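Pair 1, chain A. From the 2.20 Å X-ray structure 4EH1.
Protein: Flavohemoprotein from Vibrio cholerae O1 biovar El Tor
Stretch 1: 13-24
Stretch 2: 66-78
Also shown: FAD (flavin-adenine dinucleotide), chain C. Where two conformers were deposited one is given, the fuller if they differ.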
# COMPACT_ATOMS: atom_id res chain seq x y z
N VAL A 13 -0.16 1.84 -1.65
CA VAL A 13 0.76 2.09 -2.74
C VAL A 13 0.07 2.95 -3.76
O VAL A 13 -0.97 2.59 -4.27
CB VAL A 13 1.23 0.78 -3.39
CG1 VAL A 13 2.19 1.07 -4.56
CG2 VAL A 13 1.90 -0.07 -2.35
N GLU A 14 0.65 4.10 -4.07
CA GLU A 14 0.08 4.96 -5.08
C GLU A 14 0.70 4.74 -6.46
O GLU A 14 0.03 4.89 -7.46
CB GLU A 14 0.23 6.44 -4.70
CG GLU A 14 -0.41 6.80 -3.39
CD GLU A 14 -1.95 6.68 -3.43
OE1 GLU A 14 -2.51 6.33 -4.49
OE2 GLU A 14 -2.60 6.98 -2.39
N SER A 15 2.00 4.45 -6.52
CA SER A 15 2.68 4.21 -7.80
C SER A 15 3.99 3.53 -7.45
O SER A 15 4.19 3.22 -6.28
CB SER A 15 2.90 5.50 -8.60
OG SER A 15 3.55 6.51 -7.84
N ALA A 16 4.84 3.26 -8.44
CA ALA A 16 6.08 2.51 -8.21
C ALA A 16 6.89 3.03 -7.01
O ALA A 16 7.41 2.27 -6.24
CB ALA A 16 6.96 2.50 -9.45
N TYR A 17 6.99 4.33 -6.85
CA TYR A 17 7.86 4.82 -5.78
C TYR A 17 7.12 5.63 -4.69
O TYR A 17 7.73 6.07 -3.71
CB TYR A 17 8.97 5.65 -6.39
CG TYR A 17 9.74 4.88 -7.45
CD1 TYR A 17 10.49 3.76 -7.11
CD2 TYR A 17 9.71 5.28 -8.78
CE1 TYR A 17 11.19 3.04 -8.06
CE2 TYR A 17 10.44 4.58 -9.74
CZ TYR A 17 11.17 3.47 -9.37
OH TYR A 17 11.86 2.78 -10.32
N VAL A 18 5.83 5.82 -4.87
CA VAL A 18 5.06 6.64 -3.95
C VAL A 18 4.05 5.78 -3.17
O VAL A 18 3.26 5.01 -3.75
CB VAL A 18 4.31 7.75 -4.68
CG1 VAL A 18 3.39 8.51 -3.69
CG2 VAL A 18 5.27 8.70 -5.41
N THR A 19 4.11 5.93 -1.87
CA THR A 19 3.22 5.24 -0.96
C THR A 19 2.53 6.25 -0.03
O THR A 19 3.19 7.16 0.49
CB THR A 19 4.01 4.16 -0.17
OG1 THR A 19 4.26 3.06 -1.07
CG2 THR A 19 3.21 3.65 1.08
N SER A 20 1.21 6.13 0.14
CA SER A 20 0.47 7.03 1.03
C SER A 20 0.40 6.47 2.46
O SER A 20 0.38 5.25 2.65
CB SER A 20 -0.96 7.27 0.54
OG SER A 20 -1.04 8.24 -0.46
N PHE A 21 0.31 7.36 3.44
CA PHE A 21 0.08 6.97 4.83
C PHE A 21 -1.09 7.78 5.37
O PHE A 21 -1.07 9.00 5.33
CB PHE A 21 1.30 7.30 5.70
CG PHE A 21 2.55 6.57 5.30
CD1 PHE A 21 3.03 5.52 6.08
CD2 PHE A 21 3.27 6.95 4.15
CE1 PHE A 21 4.20 4.83 5.71
CE2 PHE A 21 4.43 6.27 3.79
CZ PHE A 21 4.90 5.21 4.57
N VAL A 22 -2.08 7.10 5.90
CA VAL A 22 -3.16 7.76 6.59
C VAL A 22 -2.87 7.71 8.08
O VAL A 22 -2.73 6.64 8.66
CB VAL A 22 -4.53 7.07 6.32
CG1 VAL A 22 -5.64 7.74 7.14
CG2 VAL A 22 -4.86 7.11 4.83
N LEU A 23 -2.79 8.87 8.71
CA LEU A 23 -2.34 8.97 10.07
C LEU A 23 -3.42 9.52 11.00
O LEU A 23 -4.07 10.52 10.69
CB LEU A 23 -1.13 9.90 10.13
CG LEU A 23 0.01 9.51 9.19
CD1 LEU A 23 0.84 10.73 8.80
CD2 LEU A 23 0.87 8.50 9.92
N VAL A 24 -3.58 8.90 12.15
CA VAL A 24 -4.52 9.38 13.15
C VAL A 24 -3.80 9.63 14.49
O VAL A 24 -2.86 8.92 14.84
CB VAL A 24 -5.66 8.37 13.36
CG1 VAL A 24 -6.40 8.12 12.03
CG2 VAL A 24 -5.10 7.10 13.88
N ARG A 66 -10.06 14.83 11.29
CA ARG A 66 -9.98 13.52 11.92
C ARG A 66 -8.69 12.79 11.62
O ARG A 66 -8.08 12.18 12.49
CB ARG A 66 -11.18 12.64 11.52
CG ARG A 66 -12.52 13.23 11.93
CD ARG A 66 -12.76 13.00 13.42
NE ARG A 66 -12.96 11.59 13.73
CZ ARG A 66 -12.81 11.06 14.95
NH1 ARG A 66 -12.45 11.84 15.97
NH2 ARG A 66 -13.02 9.76 15.14
N GLU A 67 -8.26 12.86 10.37
CA GLU A 67 -7.02 12.17 10.01
C GLU A 67 -6.28 12.88 8.90
O GLU A 67 -6.85 13.71 8.20
CB GLU A 67 -7.33 10.75 9.56
CG GLU A 67 -8.12 10.73 8.30
CD GLU A 67 -8.71 9.39 7.99
OE1 GLU A 67 -8.93 8.60 8.94
OE2 GLU A 67 -8.97 9.12 6.80
N TYR A 68 -5.00 12.56 8.76
CA TYR A 68 -4.18 13.14 7.72
C TYR A 68 -3.74 12.05 6.74
O TYR A 68 -3.46 10.92 7.13
CB TYR A 68 -2.93 13.77 8.33
CG TYR A 68 -3.15 15.02 9.19
CD1 TYR A 68 -4.06 16.00 8.82
CD2 TYR A 68 -2.41 15.21 10.35
CE1 TYR A 68 -4.24 17.15 9.60
CE2 TYR A 68 -2.59 16.34 11.14
CZ TYR A 68 -3.49 17.31 10.76
OH TYR A 68 -3.66 18.42 11.55
N ARG A 69 -3.68 12.39 5.46
CA ARG A 69 -2.98 11.53 4.52
C ARG A 69 -1.76 12.29 3.93
O ARG A 69 -1.87 13.45 3.49
CB ARG A 69 -3.89 11.04 3.40
CG ARG A 69 -3.19 10.11 2.38
CD ARG A 69 -4.15 9.59 1.33
NE ARG A 69 -4.31 10.55 0.25
CZ ARG A 69 -5.06 10.33 -0.82
NH1 ARG A 69 -5.72 9.19 -0.95
NH2 ARG A 69 -5.14 11.25 -1.78
N ILE A 70 -0.61 11.62 3.94
CA ILE A 70 0.55 12.12 3.20
C ILE A 70 0.99 11.05 2.20
O ILE A 70 0.63 9.88 2.33
CB ILE A 70 1.74 12.39 4.12
CG1 ILE A 70 2.11 11.11 4.86
CG2 ILE A 70 1.45 13.59 5.11
CD1 ILE A 70 3.47 11.26 5.60
N SER A 71 1.78 11.46 1.21
CA SER A 71 2.20 10.56 0.14
C SER A 71 3.68 10.79 -0.14
O SER A 71 4.10 11.89 -0.53
CB SER A 71 1.39 10.82 -1.13
OG SER A 71 -0.01 10.83 -0.85
N VAL A 72 4.43 9.71 0.02
CA VAL A 72 5.86 9.79 0.22
C VAL A 72 6.62 9.06 -0.89
O VAL A 72 6.43 7.86 -1.12
CB VAL A 72 6.21 9.16 1.59
CG1 VAL A 72 7.71 9.04 1.73
CG2 VAL A 72 5.53 9.97 2.76
N LYS A 73 7.46 9.79 -1.60
CA LYS A 73 8.27 9.18 -2.64
C LYS A 73 9.58 8.60 -2.07
O LYS A 73 10.33 9.31 -1.42
CB LYS A 73 8.59 10.17 -3.73
CG LYS A 73 9.32 9.44 -4.88
CD LYS A 73 9.91 10.35 -5.93
CE LYS A 73 10.99 9.57 -6.72
NZ LYS A 73 11.56 10.29 -7.88
N ARG A 74 9.79 7.32 -2.30
CA ARG A 74 11.07 6.65 -2.05
C ARG A 74 12.15 7.42 -2.82
O ARG A 74 12.23 7.31 -4.04
CB ARG A 74 10.98 5.21 -2.59
CG ARG A 74 11.79 4.15 -1.87
CD ARG A 74 11.03 2.81 -1.80
NE ARG A 74 11.00 2.06 -3.06
CZ ARG A 74 9.89 1.68 -3.70
NH1 ARG A 74 8.68 1.97 -3.21
NH2 ARG A 74 9.99 1.01 -4.83
N GLU A 75 12.96 8.24 -2.14
CA GLU A 75 13.93 9.06 -2.88
C GLU A 75 15.27 8.37 -3.10
O GLU A 75 15.70 7.54 -2.30
CB GLU A 75 14.11 10.46 -2.27
CG GLU A 75 14.91 11.41 -3.21
CD GLU A 75 14.85 12.89 -2.83
OE1 GLU A 75 13.73 13.42 -2.64
OE2 GLU A 75 15.93 13.53 -2.73
N GLY A 76 15.91 8.67 -4.22
CA GLY A 76 17.26 8.19 -4.48
C GLY A 76 17.35 6.69 -4.66
O GLY A 76 18.34 6.07 -4.29
N VAL A 77 16.32 6.09 -5.24
CA VAL A 77 16.38 4.65 -5.51
C VAL A 77 17.47 4.39 -6.55
O VAL A 77 17.54 5.06 -7.56
CB VAL A 77 15.04 4.08 -6.01
CG1 VAL A 77 15.20 2.58 -6.28
CG2 VAL A 77 13.95 4.29 -4.97
N GLY A 78 18.34 3.43 -6.28
CA GLY A 78 19.37 3.06 -7.22
C GLY A 78 20.64 3.87 -7.02
O GLY A 78 21.66 3.63 -7.68
PA FAD C . 17.66 12.48 2.38
O1A FAD C . 17.45 13.75 3.00
O2A FAD C . 18.32 11.41 3.04
O5B FAD C . 18.47 12.74 1.09
C5B FAD C . 18.31 13.93 0.37
C4B FAD C . 19.06 13.95 -0.95
O4B FAD C . 20.45 14.09 -0.76
C3B FAD C . 18.85 12.64 -1.66
O3B FAD C . 18.81 12.89 -3.04
C2B FAD C . 20.08 11.86 -1.34
O2B FAD C . 20.32 11.01 -2.42
C1B FAD C . 21.13 12.92 -1.16
N9A FAD C . 22.05 12.51 -0.11
C8A FAD C . 21.74 12.03 1.07
N7A FAD C . 22.83 11.73 1.77
C5A FAD C . 23.87 12.01 1.02
C6A FAD C . 25.31 11.92 1.17
N6A FAD C . 25.87 11.45 2.29
N1A FAD C . 26.03 12.31 0.13
C2A FAD C . 25.49 12.77 -0.97
N3A FAD C . 24.19 12.88 -1.18
C4A FAD C . 23.35 12.51 -0.23
N1 FAD C . 8.34 14.56 -0.26
C2 FAD C . 7.36 13.69 -0.52
O2 FAD C . 7.66 12.55 -0.76
N3 FAD C . 6.08 14.00 -0.51
C4 FAD C . 5.66 15.20 -0.24
O4 FAD C . 4.47 15.42 -0.24
C4X FAD C . 6.67 16.23 0.04
N5 FAD C . 6.34 17.47 0.31
C5X FAD C . 7.27 18.38 0.54
C6 FAD C . 6.87 19.65 0.81
C7 FAD C . 7.79 20.62 1.05
C7M FAD C . 7.37 22.01 1.34
C8 FAD C . 9.21 20.29 1.05
C8M FAD C . 10.19 21.37 1.33
C9 FAD C . 9.62 19.01 0.79
C9A FAD C . 8.69 18.04 0.52
N10 FAD C . 9.08 16.74 0.25
C10 FAD C . 8.07 15.82 0.00
C1' FAD C . 10.48 16.36 0.27
C2' FAD C . 10.80 15.61 1.56
O2' FAD C . 10.64 16.40 2.72
C3' FAD C . 12.21 15.07 1.70
O3' FAD C . 13.17 16.06 1.44
C4' FAD C . 12.48 13.80 0.91
O4' FAD C . 11.53 12.83 1.29
C5' FAD C . 13.89 13.25 1.08
O5' FAD C . 14.22 12.89 2.39
P FAD C . 15.05 11.65 2.76
O1P FAD C . 15.33 11.76 4.15
O2P FAD C . 14.37 10.51 2.29
O3P FAD C . 16.32 11.87 1.90

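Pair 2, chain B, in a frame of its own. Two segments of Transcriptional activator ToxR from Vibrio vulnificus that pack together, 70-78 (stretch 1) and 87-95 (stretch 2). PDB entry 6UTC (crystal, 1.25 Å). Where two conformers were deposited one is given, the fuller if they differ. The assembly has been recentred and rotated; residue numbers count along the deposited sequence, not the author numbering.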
# COMPACT_ATOMS: atom_id res chain seq x y z
N GLY B 70 14.83 -5.99 -3.03
CA GLY B 70 15.08 -6.20 -4.44
C GLY B 70 14.14 -5.37 -5.28
O GLY B 70 13.82 -4.22 -4.95
N ASN B 71 13.63 -5.96 -6.36
CA ASN B 71 12.81 -5.21 -7.30
C ASN B 71 11.31 -5.39 -7.07
O ASN B 71 10.52 -4.95 -7.91
CB ASN B 71 13.18 -5.54 -8.75
CG ASN B 71 12.92 -6.98 -9.11
OD1 ASN B 71 12.41 -7.77 -8.31
ND2 ASN B 71 13.27 -7.35 -10.34
N GLN B 72 10.91 -6.01 -5.97
CA GLN B 72 9.51 -6.31 -5.70
C GLN B 72 9.11 -5.82 -4.32
O GLN B 72 9.83 -6.05 -3.34
CB GLN B 72 9.23 -7.81 -5.80
CG GLN B 72 7.76 -8.16 -5.81
CD GLN B 72 7.47 -9.54 -6.37
OE1 GLN B 72 6.36 -10.05 -6.23
NE2 GLN B 72 8.47 -10.16 -7.00
N LEU B 73 7.97 -5.14 -4.24
CA LEU B 73 7.38 -4.65 -3.00
C LEU B 73 6.00 -5.27 -2.82
O LEU B 73 5.25 -5.41 -3.79
CB LEU B 73 7.25 -3.13 -3.07
CG LEU B 73 6.74 -2.44 -1.79
CD1 LEU B 73 7.87 -2.35 -0.77
CD2 LEU B 73 6.17 -1.07 -2.08
N ILE B 74 5.69 -5.66 -1.58
CA ILE B 74 4.37 -6.18 -1.22
C ILE B 74 3.58 -5.06 -0.55
O ILE B 74 4.08 -4.42 0.38
CB ILE B 74 4.50 -7.39 -0.28
CG1 ILE B 74 5.50 -8.41 -0.84
CG2 ILE B 74 3.14 -8.01 -0.04
CD1 ILE B 74 5.16 -8.89 -2.23
N LEU B 75 2.36 -4.82 -1.02
CA LEU B 75 1.45 -3.88 -0.37
C LEU B 75 0.19 -4.62 0.04
O LEU B 75 -0.47 -5.24 -0.81
CB LEU B 75 1.08 -2.74 -1.32
CG LEU B 75 2.23 -1.81 -1.70
CD1 LEU B 75 1.81 -0.84 -2.79
CD2 LEU B 75 2.73 -1.06 -0.48
N ASN B 76 -0.14 -4.57 1.31
CA ASN B 76 -1.34 -5.21 1.84
C ASN B 76 -2.33 -4.11 2.24
O ASN B 76 -2.11 -3.40 3.22
CB ASN B 76 -0.99 -6.12 3.01
CG ASN B 76 -0.64 -7.52 2.56
OD1 ASN B 76 -1.52 -8.30 2.21
ND2 ASN B 76 0.63 -7.84 2.53
N TYR B 77 -3.39 -3.97 1.45
CA TYR B 77 -4.44 -3.00 1.74
C TYR B 77 -5.43 -3.59 2.72
O TYR B 77 -6.00 -4.67 2.46
CB TYR B 77 -5.15 -2.63 0.44
CG TYR B 77 -4.38 -1.66 -0.41
CD1 TYR B 77 -4.49 -0.30 -0.21
CD2 TYR B 77 -3.52 -2.11 -1.41
CE1 TYR B 77 -3.78 0.60 -0.97
CE2 TYR B 77 -2.81 -1.21 -2.19
CZ TYR B 77 -2.95 0.14 -1.96
OH TYR B 77 -2.24 1.04 -2.73
N ILE B 78 -5.64 -2.90 3.82
CA ILE B 78 -6.54 -3.35 4.88
C ILE B 78 -7.70 -2.37 4.96
O ILE B 78 -7.51 -1.15 5.01
CB ILE B 78 -5.80 -3.47 6.22
CG1 ILE B 78 -4.71 -4.55 6.11
CG2 ILE B 78 -6.79 -3.81 7.34
CD1 ILE B 78 -3.70 -4.55 7.23
N ASN B 87 -9.96 -6.59 1.25
CA ASN B 87 -8.54 -6.61 1.57
C ASN B 87 -7.78 -7.33 0.47
O ASN B 87 -8.20 -8.39 -0.00
CB ASN B 87 -8.30 -7.37 2.87
CG ASN B 87 -8.85 -6.67 4.08
OD1 ASN B 87 -9.27 -5.52 4.01
ND2 ASN B 87 -8.84 -7.36 5.21
N VAL B 88 -6.61 -6.79 0.11
CA VAL B 88 -5.82 -7.40 -0.94
C VAL B 88 -4.33 -7.28 -0.64
O VAL B 88 -3.87 -6.29 -0.06
CB VAL B 88 -6.09 -6.84 -2.35
CG1 VAL B 88 -7.46 -7.21 -2.82
CG2 VAL B 88 -5.90 -5.35 -2.35
N THR B 89 -3.60 -8.30 -1.05
CA THR B 89 -2.16 -8.25 -1.18
C THR B 89 -1.82 -8.01 -2.64
O THR B 89 -2.26 -8.78 -3.51
CB THR B 89 -1.53 -9.57 -0.74
OG1 THR B 89 -1.95 -9.89 0.58
CG2 THR B 89 -0.02 -9.45 -0.75
N LEU B 90 -1.05 -6.96 -2.90
CA LEU B 90 -0.59 -6.63 -4.24
C LEU B 90 0.93 -6.65 -4.26
O LEU B 90 1.58 -6.43 -3.24
CB LEU B 90 -1.06 -5.23 -4.65
CG LEU B 90 -2.55 -4.88 -4.54
CD1 LEU B 90 -2.78 -3.46 -5.01
CD2 LEU B 90 -3.39 -5.86 -5.34
N ARG B 91 1.49 -6.90 -5.43
CA ARG B 91 2.93 -6.92 -5.63
C ARG B 91 3.27 -5.94 -6.75
O ARG B 91 2.67 -5.99 -7.83
CB ARG B 91 3.41 -8.32 -5.99
CG ARG B 91 2.92 -9.38 -5.01
CD ARG B 91 2.01 -10.41 -5.67
NE ARG B 91 1.03 -10.98 -4.74
CZ ARG B 91 1.33 -11.85 -3.78
NH1 ARG B 91 2.58 -12.25 -3.61
NH2 ARG B 91 0.38 -12.32 -2.99
N ILE B 92 4.19 -5.03 -6.48
CA ILE B 92 4.61 -4.09 -7.50
C ILE B 92 6.11 -4.22 -7.72
O ILE B 92 6.86 -4.59 -6.82
CB ILE B 92 4.20 -2.63 -7.19
CG1 ILE B 92 4.92 -2.13 -5.94
CG2 ILE B 92 2.68 -2.52 -7.03
CD1 ILE B 92 4.67 -0.66 -5.67
N PHE B 93 6.53 -3.92 -8.94
CA PHE B 93 7.93 -4.01 -9.31
C PHE B 93 8.51 -2.62 -9.47
O PHE B 93 7.79 -1.65 -9.74
CB PHE B 93 8.10 -4.82 -10.60
CG PHE B 93 7.78 -6.27 -10.44
CD1 PHE B 93 6.48 -6.72 -10.48
CD2 PHE B 93 8.79 -7.19 -10.19
CE1 PHE B 93 6.17 -8.06 -10.32
CE2 PHE B 93 8.50 -8.53 -10.03
CZ PHE B 93 7.19 -8.97 -10.09
N SER B 94 9.83 -2.51 -9.28
CA SER B 94 10.48 -1.21 -9.40
C SER B 94 10.50 -0.74 -10.85
O SER B 94 10.16 0.41 -11.15
CB SER B 94 11.89 -1.27 -8.82
OG SER B 94 12.64 -2.31 -9.43
N GLU B 95 10.89 -1.62 -11.77
CA GLU B 95 11.06 -1.21 -13.17
C GLU B 95 9.72 -1.17 -13.90
O GLU B 95 9.43 -0.21 -14.62
CB GLU B 95 12.05 -2.13 -13.88
CG GLU B 95 13.48 -2.03 -13.35
CD GLU B 95 14.43 -3.01 -14.02
OE1 GLU B 95 13.95 -3.87 -14.79
OE2 GLU B 95 15.65 -2.92 -13.78

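Both pairs are two antiparallel strands lying side by side in a sheet, with N-to-C directions at 155° in each and axes that approach to 4.5 Å in pair 1 and 4.6 Å in pair 2. The backbones of 14 central residues superpose with an RMSD of 0.3 Å. Six bridges match one for one, from Val A18 with Lys A73, which falls on Gln B72 with Phe B93, to Leu A23 with Tyr A68, which falls on Tyr B77 with Val B88. Hydrogen-bonded and non-hydrogen-bonded pairs alternate in the same order. At the central hydrogen-bonded pair, Phe A21 N donates to Ile A70 O at 2.8 Å and Ile A70 N to Phe A21 O at 3.0 Å; the matching bonds in pair 2 run from Leu B75 N to Leu B90 O at 2.9 Å and from Leu B90 N to Leu B75 O at 2.8 Å. Even the bond just beyond the first bridge, that of Val A18 with Lys A73, recurs: Arg A74 N to Tyr A17 O at 2.8 Å, and Ser B94 N to Asn B71 O at 2.9 Å.

The first rule is that the hydrogen-bonded positions send their side chains to one face, and that face is largely apolar in both. Val A72 and Ile B92 coincide most closely, their side-chain centres 0.7 Å apart. In pair 1 an aromatic ring spans the diagonal, with Phe A21 CE2 4.0 Å from Val A72 CG2. At the same place Leu B75 is shorter, and the longer Ile B92 helps meet it, CD1 to CD1 at 4.1 Å. One step along, the ring appears on the other protein: Tyr B77 CE2 lies 3.6 Å from Leu B90 CD1, where pair 1 sets Leu A23 CD1 4.2 Å from Ile A70 CG1. Aromatic and aliphatic residues thus trade places along one strand while the diagonal contacts persist.

The opposite face, carried by the non-hydrogen-bonded pairs, tolerates far more variety. In pair 1 two small residues face each other at its centre, and Ser A20 OG and Ser A71 OG lie 2.8 Å apart. Ser A20 OG also donates to Glu A14 OE2 at 2.8 Å. Pair 2 fills these positions with Ile B74 and Arg B91, and the contact becomes one of carbon chains, Ile B74 CD1 to Arg B91 CG at 3.6 Å. In pair 2 the close polar contact sits at the next pair on this face: Thr B89 OG1 donates to Asn B76 OD1 at a very short 2.3 Å, where pair 1 has Val A22 CG2 4.2 Å from Arg A69 CG. At the far bridge, Lys A73 CB rests 4.0 Å from Val A18 CG2, whereas Gln B72 lays its CG over one face of the Phe B93 ring.

Pair 1 adds a ligand to the frame. Ser A71 O accepts from FAD N3 at 2.9 Å, and Lys A73 N donates to FAD O2 at 2.9 Å, so backbone groups not used between these two strands grip the flavin.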